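Hydrolase, isochorismatase family (Pseudomonas putida KT2440, PDB 4H17) is probably a hydrolase of the isochorismatase family, built on a Rossmann-like fold and paired as a dimer. Local coordinates at residues A31-L40 against R78-I89; K145-D156 against N186-L196. One frame throughout, in Å; residues are numbered along the deposited sequence. Where two conformers were deposited one is given.

Interaction 1: residues A31-L40 against R78-I89. With EDO (1,2-ethanediol), chain G; SO4 (sulfate ion), chain C.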
loop_
_atom_site.group_PDB
_atom_site.type_symbol
_atom_site.label_atom_id
_atom_site.label_comp_id
_atom_site.label_asym_id
_atom_site.label_seq_id
_atom_site.Cartn_x
_atom_site.Cartn_y
_atom_site.Cartn_z
ATOM N N ALA A 31 0.934 18.520 -0.120
ATOM C CA ALA A 31 0.090 19.504 -0.822
ATOM C C ALA A 31 0.996 20.540 -1.503
ATOM O O ALA A 31 1.104 21.711 -1.105
ATOM C CB ALA A 31 -0.916 20.110 0.140
ATOM N N GLN A 32 1.659 20.070 -2.559
ATOM C CA GLN A 32 2.723 20.816 -3.230
ATOM C C GLN A 32 2.445 21.092 -4.705
ATOM O O GLN A 32 1.695 20.384 -5.357
ATOM C CB GLN A 32 4.036 20.088 -3.111
ATOM C CG GLN A 32 4.486 19.898 -1.682
ATOM C CD GLN A 32 5.737 19.094 -1.611
ATOM O OE1 GLN A 32 5.713 17.863 -1.377
ATOM N NE2 GLN A 32 6.885 19.787 -1.777
ATOM N N LYS A 33 3.107 22.132 -5.220
ATOM C CA LYS A 33 2.817 22.631 -6.574
ATOM C C LYS A 33 3.238 21.663 -7.728
ATOM O O LYS A 33 2.684 21.738 -8.846
ATOM C CB LYS A 33 3.428 24.020 -6.787
ATOM C CG LYS A 33 2.900 25.122 -5.916
ATOM C CD LYS A 33 3.462 26.480 -6.338
ATOM C CE LYS A 33 2.845 27.617 -5.580
ATOM N NZ LYS A 33 3.548 28.873 -5.933
ATOM N N GLU A 34 4.158 20.734 -7.449
ATOM C CA GLU A 34 4.542 19.681 -8.377
ATOM C C GLU A 34 3.316 19.036 -9.012
ATOM O O GLU A 34 3.322 18.753 -10.207
ATOM C CB GLU A 34 5.361 18.621 -7.640
ATOM C CG GLU A 34 5.798 17.457 -8.512
ATOM C CD GLU A 34 6.866 17.791 -9.540
ATOM O OE1 GLU A 34 7.902 18.390 -9.176
ATOM O OE2 GLU A 34 6.706 17.459 -10.729
ATOM N N TYR A 35 2.244 18.903 -8.235
ATOM C CA TYR A 35 1.079 18.162 -8.669
ATOM C C TYR A 35 0.100 18.970 -9.514
ATOM O O TYR A 35 -0.992 18.439 -9.853
ATOM C CB TYR A 35 0.363 17.579 -7.463
ATOM C CG TYR A 35 1.147 16.583 -6.656
ATOM C CD1 TYR A 35 1.649 15.417 -7.249
ATOM C CD2 TYR A 35 1.399 16.792 -5.290
ATOM C CE1 TYR A 35 2.343 14.493 -6.490
ATOM C CE2 TYR A 35 2.110 15.866 -4.548
ATOM C CZ TYR A 35 2.573 14.735 -5.142
ATOM O OH TYR A 35 3.226 13.912 -4.227
ATOM N N LEU A 36 0.398 20.260 -9.753
ATOM C CA LEU A 36 -0.561 21.122 -10.476
ATOM C C LEU A 36 -0.250 21.223 -11.982
ATOM O O LEU A 36 -1.045 21.772 -12.764
ATOM C CB LEU A 36 -0.573 22.505 -9.835
ATOM C CG LEU A 36 -0.973 22.690 -8.369
ATOM C CD1 LEU A 36 -0.912 24.133 -7.865
ATOM C CD2 LEU A 36 -2.340 22.104 -8.100
ATOM N N SER A 37 0.894 20.705 -12.401
ATOM C CA SER A 37 1.305 20.778 -13.784
ATOM C C SER A 37 2.330 19.670 -14.085
ATOM O O SER A 37 2.776 18.995 -13.181
ATOM C CB SER A 37 1.883 22.166 -14.093
ATOM O OG SER A 37 3.156 22.308 -13.481
ATOM N N GLY A 38 2.705 19.506 -15.349
ATOM C CA GLY A 38 3.681 18.481 -15.772
ATOM C C GLY A 38 3.178 17.033 -15.705
ATOM O O GLY A 38 1.989 16.798 -15.596
ATOM N N PRO A 39 4.103 16.051 -15.786
ATOM C CA PRO A 39 3.749 14.635 -15.779
ATOM C C PRO A 39 3.082 14.198 -14.484
ATOM O O PRO A 39 2.354 13.187 -14.480
ATOM C CB PRO A 39 5.109 13.918 -15.962
ATOM C CG PRO A 39 6.124 14.916 -15.580
ATOM C CD PRO A 39 5.552 16.265 -15.875
ATOM N N LEU A 40 3.307 14.917 -13.379
ATOM C CA LEU A 40 2.683 14.555 -12.099
ATOM C C LEU A 40 1.420 15.391 -11.828
ATOM O O LEU A 40 0.904 15.376 -10.746
ATOM C CB LEU A 40 3.674 14.630 -10.926
ATOM C CG LEU A 40 4.843 13.665 -11.051
ATOM C CD1 LEU A 40 5.800 13.995 -9.925
ATOM C CD2 LEU A 40 4.350 12.215 -10.968
ATOM N N ARG A 78 12.442 16.910 -9.424
ATOM C CA ARG A 78 11.085 16.795 -8.977
ATOM C C ARG A 78 10.922 17.266 -7.522
ATOM O O ARG A 78 11.802 17.039 -6.690
ATOM C CB ARG A 78 10.614 15.333 -9.174
ATOM C CG ARG A 78 10.572 14.870 -10.640
ATOM C CD ARG A 78 9.449 15.543 -11.407
ATOM N NE ARG A 78 9.626 15.414 -12.851
ATOM C CZ ARG A 78 9.007 16.157 -13.770
ATOM N NH1 ARG A 78 8.120 17.099 -13.435
ATOM N NH2 ARG A 78 9.264 15.938 -15.042
ATOM N N PHE A 79 9.811 17.940 -7.236
ATOM C CA PHE A 79 9.530 18.567 -5.946
ATOM C C PHE A 79 10.677 19.472 -5.503
ATOM O O PHE A 79 10.948 19.611 -4.320
ATOM C CB PHE A 79 9.259 17.504 -4.850
ATOM C CG PHE A 79 8.175 16.498 -5.232
ATOM C CD1 PHE A 79 8.441 15.389 -6.005
ATOM C CD2 PHE A 79 6.842 16.737 -4.841
ATOM C CE1 PHE A 79 7.441 14.497 -6.363
ATOM C CE2 PHE A 79 5.833 15.840 -5.198
ATOM C CZ PHE A 79 6.132 14.736 -5.969
ATOM N N ASP A 80 11.311 20.123 -6.481
ATOM C CA ASP A 80 12.468 20.963 -6.245
ATOM C C ASP A 80 12.276 21.932 -5.057
ATOM O O ASP A 80 11.467 22.848 -5.146
ATOM C CB ASP A 80 12.685 21.760 -7.514
ATOM C CG ASP A 80 13.905 22.628 -7.480
ATOM O OD1 ASP A 80 14.596 22.708 -6.459
ATOM O OD2 ASP A 80 14.131 23.282 -8.528
ATOM N N PRO A 81 13.084 21.800 -3.996
ATOM C CA PRO A 81 12.858 22.647 -2.851
ATOM C C PRO A 81 13.372 24.070 -3.029
ATOM O O PRO A 81 13.050 24.929 -2.222
ATOM C CB PRO A 81 13.574 21.927 -1.748
ATOM C CG PRO A 81 14.735 21.245 -2.450
ATOM C CD PRO A 81 14.136 20.797 -3.752
ATOM N N GLN A 82 14.094 24.317 -4.087
ATOM C CA GLN A 82 14.540 25.672 -4.441
ATOM C C GLN A 82 13.750 26.215 -5.640
ATOM O O GLN A 82 14.144 27.224 -6.228
ATOM C CB GLN A 82 16.013 25.645 -4.799
ATOM C CG GLN A 82 16.913 25.335 -3.619
ATOM C CD GLN A 82 18.406 25.378 -3.884
ATOM O OE1 GLN A 82 18.866 25.732 -4.965
ATOM N NE2 GLN A 82 19.186 24.997 -2.864
ATOM N N GLY A 83 12.658 25.555 -6.008
ATOM C CA GLY A 83 11.865 25.945 -7.190
ATOM C C GLY A 83 10.400 25.869 -6.876
ATOM O O GLY A 83 10.033 25.501 -5.786
ATOM N N PRO A 84 9.551 26.281 -7.835
ATOM C CA PRO A 84 8.111 26.292 -7.617
ATOM C C PRO A 84 7.500 24.946 -7.192
ATOM O O PRO A 84 6.615 24.881 -6.325
ATOM C CB PRO A 84 7.571 26.658 -8.997
ATOM C CG PRO A 84 8.639 27.531 -9.574
ATOM C CD PRO A 84 9.911 26.857 -9.153
ATOM N N ALA A 85 8.026 23.879 -7.724
ATOM C CA ALA A 85 7.392 22.564 -7.489
ATOM C C ALA A 85 7.404 22.131 -6.018
ATOM O O ALA A 85 6.515 21.395 -5.587
ATOM C CB ALA A 85 8.096 21.502 -8.341
ATOM N N GLY A 86 8.413 22.553 -5.253
ATOM C CA GLY A 86 8.466 22.221 -3.848
ATOM C C GLY A 86 7.574 23.066 -2.943
ATOM O O GLY A 86 7.416 22.743 -1.767
ATOM N N GLN A 87 7.015 24.160 -3.467
ATOM C CA GLN A 87 6.223 25.080 -2.645
ATOM C C GLN A 87 4.881 24.456 -2.279
ATOM O O GLN A 87 4.346 23.635 -3.040
ATOM C CB GLN A 87 5.998 26.429 -3.371
ATOM C CG GLN A 87 7.301 27.215 -3.553
ATOM C CD GLN A 87 7.166 28.313 -4.583
ATOM O OE1 GLN A 87 6.087 28.579 -5.078
ATOM N NE2 GLN A 87 8.275 28.936 -4.930
ATOM N N PHE A 88 4.301 24.898 -1.164
ATOM C CA PHE A 88 2.919 24.589 -0.891
ATOM C C PHE A 88 1.969 25.106 -1.949
ATOM O O PHE A 88 2.119 26.247 -2.476
ATOM C CB PHE A 88 2.496 25.125 0.484
ATOM C CG PHE A 88 3.121 24.407 1.620
ATOM C CD1 PHE A 88 2.642 23.145 1.965
ATOM C CD2 PHE A 88 4.161 24.976 2.345
ATOM C CE1 PHE A 88 3.210 22.456 3.012
ATOM C CE2 PHE A 88 4.725 24.292 3.411
ATOM C CZ PHE A 88 4.238 23.041 3.724
ATOM N N ILE A 89 0.940 24.319 -2.232
ATOM C CA ILE A 89 -0.176 24.767 -3.052
ATOM C C ILE A 89 -0.866 25.996 -2.424
ATOM O O ILE A 89 -1.132 26.044 -1.252
ATOM C CB ILE A 89 -1.222 23.639 -3.187
ATOM C CG1 ILE A 89 -0.633 22.508 -4.012
ATOM C CG2 ILE A 89 -2.561 24.132 -3.765
ATOM C CD1 ILE A 89 -1.458 21.240 -3.978
HETATM C C1 EDO G . 14.960 13.574 -10.727
HETATM O O1 EDO G . 15.311 14.910 -11.153
HETATM C C2 EDO G . 14.715 13.567 -9.246
HETATM O O2 EDO G . 13.576 14.375 -8.906
HETATM S S SO4 C . 3.877 10.518 -4.058
HETATM O O1 SO4 C . 4.593 11.095 -2.900
HETATM O O2 SO4 C . 2.614 9.949 -3.660
HETATM O O3 SO4 C . 4.715 9.416 -4.587
HETATM O O4 SO4 C . 3.741 11.473 -5.173
HETATM O O HOH W 1 9.640 19.565 -1.865
#
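E34 reaches from the 3-10 turn 33-35 into the loop R78-I89 and meets three of its residues. Its CB lies 3.7 Å from F79 CD2, and its CG sits over the centre of the F79 ring, 3.7 Å from the centroid, a CH-pi contact. With CG opposite the backbone N (chi1 179°), a bend at the next bond brings the carboxylate back to the backbone of the loop. There OE1 takes a nearly straight bond from F79 N (2.8 Å), which approaches from above the carboxylate plane, and also touches A85 CB. OE2 offers its syn lone pair to R78 NH1 at 3.1 Å, a salt bridge lying near the guanidinium plane although the two flat groups are turned 75° apart. P39 CG rests over one face of that guanidinium.

The F79 ring also turns its edge to the face of Y35, in an offset edge-to-face pair with planes at 73°; Y35 OH in turn donates to a sulfate that H71 and S135 also bind. Around Q32 the backbones pair: I89 N bonds to A31 O, K33 N to Q87 O, and E34 N to A85 O. Q32 NE2 donates to G86 O (3.0 Å) from above the carbonyl plane and, through a water, reaches F79 O. The extended K33 chain brings NZ to Q87 OE1 (2.7 Å).

One carboxylate thus anchors both a main-chain NH and an arginine while its CG methylene packs over the F79 ring, which fixes F79 beside the sulfate site; the neighbouring arginine would be expected to favour the charged form of E34.

Interaction 2: residues K145-D156 against N186-L196. With SO4 (sulfate ion), chain D.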
loop_
_atom_site.group_PDB
_atom_site.type_symbol
_atom_site.label_atom_id
_atom_site.label_comp_id
_atom_site.label_asym_id
_atom_site.label_seq_id
_atom_site.Cartn_x
_atom_site.Cartn_y
_atom_site.Cartn_z
ATOM N N LYS A 145 -1.187 1.911 10.510
ATOM C CA LYS A 145 -1.819 0.700 11.059
ATOM C C LYS A 145 -0.827 -0.075 11.930
ATOM O O LYS A 145 -1.185 -0.538 13.006
ATOM C CB LYS A 145 -2.373 -0.213 9.960
ATOM C CG LYS A 145 -3.152 -1.445 10.458
ATOM C CD LYS A 145 -3.504 -2.372 9.288
ATOM C CE LYS A 145 -4.403 -3.539 9.665
ATOM N NZ LYS A 145 -5.842 -3.170 9.779
ATOM N N ASP A 146 0.424 -0.241 11.469
ATOM C CA ASP A 146 1.457 -0.937 12.250
ATOM C C ASP A 146 1.711 -0.357 13.627
ATOM O O ASP A 146 2.084 -1.070 14.574
ATOM C CB ASP A 146 2.778 -0.963 11.486
ATOM C CG ASP A 146 2.751 -1.915 10.273
ATOM O OD1 ASP A 146 1.908 -2.842 10.219
ATOM O OD2 ASP A 146 3.592 -1.753 9.368
ATOM N N TYR A 147 1.536 0.963 13.745
ATOM C CA TYR A 147 1.743 1.655 15.032
ATOM C C TYR A 147 0.454 1.800 15.836
ATOM O O TYR A 147 0.422 2.424 16.890
ATOM C CB TYR A 147 2.352 3.005 14.748
ATOM C CG TYR A 147 3.774 2.964 14.327
ATOM C CD1 TYR A 147 4.741 2.401 15.180
ATOM C CD2 TYR A 147 4.199 3.541 13.149
ATOM C CE1 TYR A 147 6.063 2.381 14.855
ATOM C CE2 TYR A 147 5.545 3.540 12.805
ATOM C CZ TYR A 147 6.486 2.977 13.674
ATOM O OH TYR A 147 7.838 2.917 13.373
ATOM N N GLY A 148 -0.602 1.194 15.342
ATOM C CA GLY A 148 -1.848 1.122 16.097
ATOM C C GLY A 148 -2.743 2.335 15.964
ATOM O O GLY A 148 -3.727 2.445 16.684
ATOM N N TYR A 149 -2.476 3.226 15.011
ATOM C CA TYR A 149 -3.380 4.304 14.747
ATOM C C TYR A 149 -4.628 3.913 13.992
ATOM O O TYR A 149 -4.642 2.938 13.235
ATOM C CB TYR A 149 -2.679 5.437 13.975
ATOM C CG TYR A 149 -1.564 6.012 14.818
ATOM C CD1 TYR A 149 -1.815 6.927 15.812
ATOM C CD2 TYR A 149 -0.249 5.626 14.600
ATOM C CE1 TYR A 149 -0.804 7.441 16.621
ATOM C CE2 TYR A 149 0.768 6.132 15.386
ATOM C CZ TYR A 149 0.502 7.019 16.397
ATOM O OH TYR A 149 1.545 7.504 17.165
ATOM N N ARG A 150 -5.691 4.667 14.241
ATOM C CA ARG A 150 -6.943 4.531 13.544
ATOM C C ARG A 150 -7.005 5.651 12.531
ATOM O O ARG A 150 -7.052 6.820 12.909
ATOM C CB ARG A 150 -8.095 4.696 14.510
ATOM C CG ARG A 150 -8.302 3.533 15.453
ATOM C CD ARG A 150 -9.600 3.738 16.247
ATOM N NE ARG A 150 -9.550 4.882 17.162
ATOM C CZ ARG A 150 -9.061 4.844 18.405
ATOM N NH1 ARG A 150 -8.584 3.712 18.915
ATOM N NH2 ARG A 150 -9.071 5.940 19.154
ATOM N N CYS A 151 -7.030 5.304 11.254
ATOM C CA CYS A 151 -6.960 6.300 10.175
ATOM C C CYS A 151 -8.332 6.495 9.567
ATOM O O CYS A 151 -9.048 5.535 9.321
ATOM C CB CYS A 151 -5.994 5.841 9.099
ATOM S SG CYS A 151 -4.270 5.972 9.616
ATOM N N THR A 152 -8.652 7.758 9.285
ATOM C CA THR A 152 -9.812 8.116 8.490
ATOM C C THR A 152 -9.268 8.897 7.296
ATOM O O THR A 152 -8.673 9.977 7.470
ATOM C CB THR A 152 -10.818 8.968 9.265
ATOM O OG1 THR A 152 -11.336 8.183 10.349
ATOM C CG2 THR A 152 -11.934 9.399 8.360
ATOM N N LEU A 153 -9.434 8.322 6.113
ATOM C CA LEU A 153 -8.857 8.879 4.897
ATOM C C LEU A 153 -9.917 9.647 4.168
ATOM O O LEU A 153 -10.993 9.117 3.881
ATOM C CB LEU A 153 -8.333 7.732 4.028
ATOM C CG LEU A 153 -7.747 8.045 2.665
ATOM C CD1 LEU A 153 -6.626 9.049 2.668
ATOM C CD2 LEU A 153 -7.285 6.743 2.048
ATOM N N VAL A 154 -9.625 10.887 3.810
ATOM C CA VAL A 154 -10.667 11.765 3.260
ATOM C C VAL A 154 -10.614 11.659 1.746
ATOM O O VAL A 154 -9.736 12.228 1.101
ATOM C CB VAL A 154 -10.503 13.219 3.698
ATOM C CG1 VAL A 154 -11.677 14.061 3.232
ATOM C CG2 VAL A 154 -10.336 13.280 5.198
ATOM N N GLU A 155 -11.547 10.890 1.181
ATOM C CA GLU A 155 -11.390 10.414 -0.199
ATOM C C GLU A 155 -11.490 11.535 -1.239
ATOM O O GLU A 155 -10.901 11.457 -2.315
ATOM C CB GLU A 155 -12.429 9.334 -0.525
ATOM C CG GLU A 155 -13.851 9.799 -0.315
ATOM C CD GLU A 155 -14.831 8.650 -0.326
ATOM O OE1 GLU A 155 -14.619 7.709 -1.133
ATOM O OE2 GLU A 155 -15.798 8.699 0.473
ATOM N N ASP A 156 -12.226 12.582 -0.903
ATOM C CA ASP A 156 -12.406 13.734 -1.805
ATOM C C ASP A 156 -11.474 14.914 -1.491
ATOM O O ASP A 156 -11.546 15.973 -2.097
ATOM C CB ASP A 156 -13.892 14.136 -1.909
ATOM C CG ASP A 156 -14.493 14.554 -0.583
ATOM O OD1 ASP A 156 -13.795 14.587 0.444
ATOM O OD2 ASP A 156 -15.712 14.851 -0.578
ATOM N N ASN A 186 -9.287 -2.704 4.812
ATOM C CA ASN A 186 -8.370 -3.153 5.856
ATOM C C ASN A 186 -7.365 -2.103 6.412
ATOM O O ASN A 186 -6.471 -2.467 7.191
ATOM C CB ASN A 186 -7.568 -4.327 5.289
ATOM C CG ASN A 186 -7.064 -5.282 6.355
ATOM O OD1 ASN A 186 -7.681 -5.453 7.394
ATOM N ND2 ASN A 186 -5.948 -5.932 6.062
ATOM N N PHE A 187 -7.469 -0.843 5.978
ATOM C CA PHE A 187 -6.454 0.130 6.375
ATOM C C PHE A 187 -6.992 1.450 6.912
ATOM O O PHE A 187 -6.284 2.122 7.671
ATOM C CB PHE A 187 -5.489 0.343 5.244
ATOM C CG PHE A 187 -4.775 -0.917 4.835
ATOM C CD1 PHE A 187 -3.716 -1.369 5.581
ATOM C CD2 PHE A 187 -5.219 -1.663 3.763
ATOM C CE1 PHE A 187 -3.077 -2.546 5.240
ATOM C CE2 PHE A 187 -4.573 -2.841 3.403
ATOM C CZ PHE A 187 -3.502 -3.269 4.162
ATOM N N ALA A 188 -8.221 1.828 6.577
ATOM C CA ALA A 188 -8.764 3.105 7.069
ATOM C C ALA A 188 -10.252 3.139 6.958
ATOM O O ALA A 188 -10.825 2.400 6.170
ATOM C CB ALA A 188 -8.205 4.263 6.252
ATOM N N CYS A 189 -10.892 3.978 7.765
ATOM C CA CYS A 189 -12.239 4.480 7.428
ATOM C C CYS A 189 -12.059 5.410 6.275
ATOM O O CYS A 189 -11.117 6.212 6.264
ATOM C CB CYS A 189 -12.853 5.206 8.614
ATOM S SG CYS A 189 -13.399 4.070 9.905
ATOM N N VAL A 190 -12.940 5.330 5.290
ATOM C CA VAL A 190 -12.887 6.258 4.165
ATOM C C VAL A 190 -14.148 7.079 4.233
ATOM O O VAL A 190 -15.261 6.521 4.332
ATOM C CB VAL A 190 -12.739 5.499 2.833
ATOM C CG1 VAL A 190 -12.761 6.430 1.640
ATOM C CG2 VAL A 190 -11.441 4.661 2.826
ATOM N N ALA A 191 -13.993 8.408 4.168
ATOM C CA ALA A 191 -15.115 9.336 4.391
ATOM C C ALA A 191 -14.949 10.585 3.543
ATOM O O ALA A 191 -13.822 10.944 3.212
ATOM C CB ALA A 191 -15.191 9.711 5.841
ATOM N N PRO A 192 -16.075 11.244 3.157
ATOM C CA PRO A 192 -15.984 12.518 2.463
ATOM C C PRO A 192 -15.803 13.685 3.448
ATOM O O PRO A 192 -16.164 13.615 4.629
ATOM C CB PRO A 192 -17.306 12.618 1.731
ATOM C CG PRO A 192 -18.264 11.857 2.579
ATOM C CD PRO A 192 -17.477 10.794 3.301
ATOM N N THR A 193 -15.193 14.757 2.936
ATOM C CA THR A 193 -14.866 15.932 3.713
ATOM C C THR A 193 -16.090 16.431 4.496
ATOM O O THR A 193 -15.972 16.805 5.663
ATOM C CB THR A 193 -14.345 17.041 2.764
ATOM O OG1 THR A 193 -13.119 16.628 2.140
ATOM C CG2 THR A 193 -14.112 18.379 3.437
ATOM N N ALA A 194 -17.229 16.453 3.819
ATOM C CA ALA A 194 -18.472 17.016 4.381
ATOM C C ALA A 194 -18.903 16.298 5.656
ATOM O O ALA A 194 -19.516 16.895 6.532
ATOM C CB ALA A 194 -19.581 16.969 3.341
ATOM N N SER A 195 -18.541 15.026 5.795
ATOM C CA SER A 195 -18.889 14.268 6.991
ATOM C C SER A 195 -18.028 14.615 8.230
ATOM O O SER A 195 -18.320 14.146 9.307
ATOM C CB SER A 195 -18.742 12.772 6.726
ATOM O OG SER A 195 -17.370 12.374 6.746
ATOM N N LEU A 196 -16.983 15.421 8.061
ATOM C CA LEU A 196 -15.997 15.681 9.130
ATOM C C LEU A 196 -16.032 17.118 9.641
ATOM O O LEU A 196 -15.549 17.396 10.735
ATOM C CB LEU A 196 -14.562 15.326 8.640
ATOM C CG LEU A 196 -14.340 13.837 8.378
ATOM C CD1 LEU A 196 -13.087 13.587 7.541
ATOM C CD2 LEU A 196 -14.241 13.040 9.670
HETATM S S SO4 D . 9.525 3.580 10.029
HETATM O O1 SO4 D . 10.503 3.374 8.949
HETATM O O2 SO4 D . 8.215 3.582 9.395
HETATM O O3 SO4 D . 9.786 4.890 10.649
HETATM O O4 SO4 D . 9.627 2.454 11.019
HETATM O O HOH W 2 -5.835 1.518 10.918
HETATM O O HOH W 3 -17.535 16.297 0.950
#
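Strands 150-154 and 189-191 run side by side in parallel, their axes 4.6 Å apart at closest and 27° off alignment. T152 pairs with C189, L153 with V190 and V154 with A191. The bonds zigzag between the chains: C189 N to C151 O, L153 N to C189 O (2.7 Å), A191 N to L153 O, and E155 N to A191 O, with CA-H...O contacts from T152, V190 and V154 between them.

T152, V154, C189 and A191 share one face of the sheet. On it T152 CG2 faces A191 CB, and V154 CG2 meets L196 CD1 at 3.6 Å, where the C-terminal turn comes back over the strand; T152 OG1 is bound by A19 N. L153 and V190 point to the other face, where helix 172-186 packs on both. V190 CG1 lies against the E155 side chain, 3.6 Å from E155 CB.

D156 secures the start of the 3-10 turn 193-195. With chi1 at 61°, its CG stands between the backbone N and the carbonyl carbon, and OD1 receives two bonds from one residue: T193 N (2.9 Å) on its syn lone pair, and T193 OG1 (2.7 Å) from above the carboxylate plane. Its other oxygen, OD2, is linked by a water to A194 N.

At the far end, K145 on the last turn of helix 133-146 lays its CD 3.8 Å from F187 CD1 and bends at chi4 (80°) to give NZ to N186 O at 2.8 Å.

With helix 172-186 carrying the chain from one strand towards the next, this is a parallel beta-alpha-beta unit, closing the Rossmann-like sheet at its edge strand 189-191.

How the interactions relate
The two contacts lie on opposite sides of the chain's centre, 25 Å apart between centres and about 12 Å between nearest atoms, and they do not touch. Interaction 1 joins two loops that follow strands 24-29 and 66-71 of the parallel sheet; interaction 2 joins its last two strands, with strand 125-131 between the two regions. Interaction 1 borders a sulfate also held by M132, S135 and S136, at the start of helix 133-146, whose other end carries K145 of interaction 2. The ion probably comes from the crystallisation liquor, but such ions often mark pockets. Both contacts reach the second subunit: L11 of that subunit packs on P39 and R78, and its S135 accepts from N186.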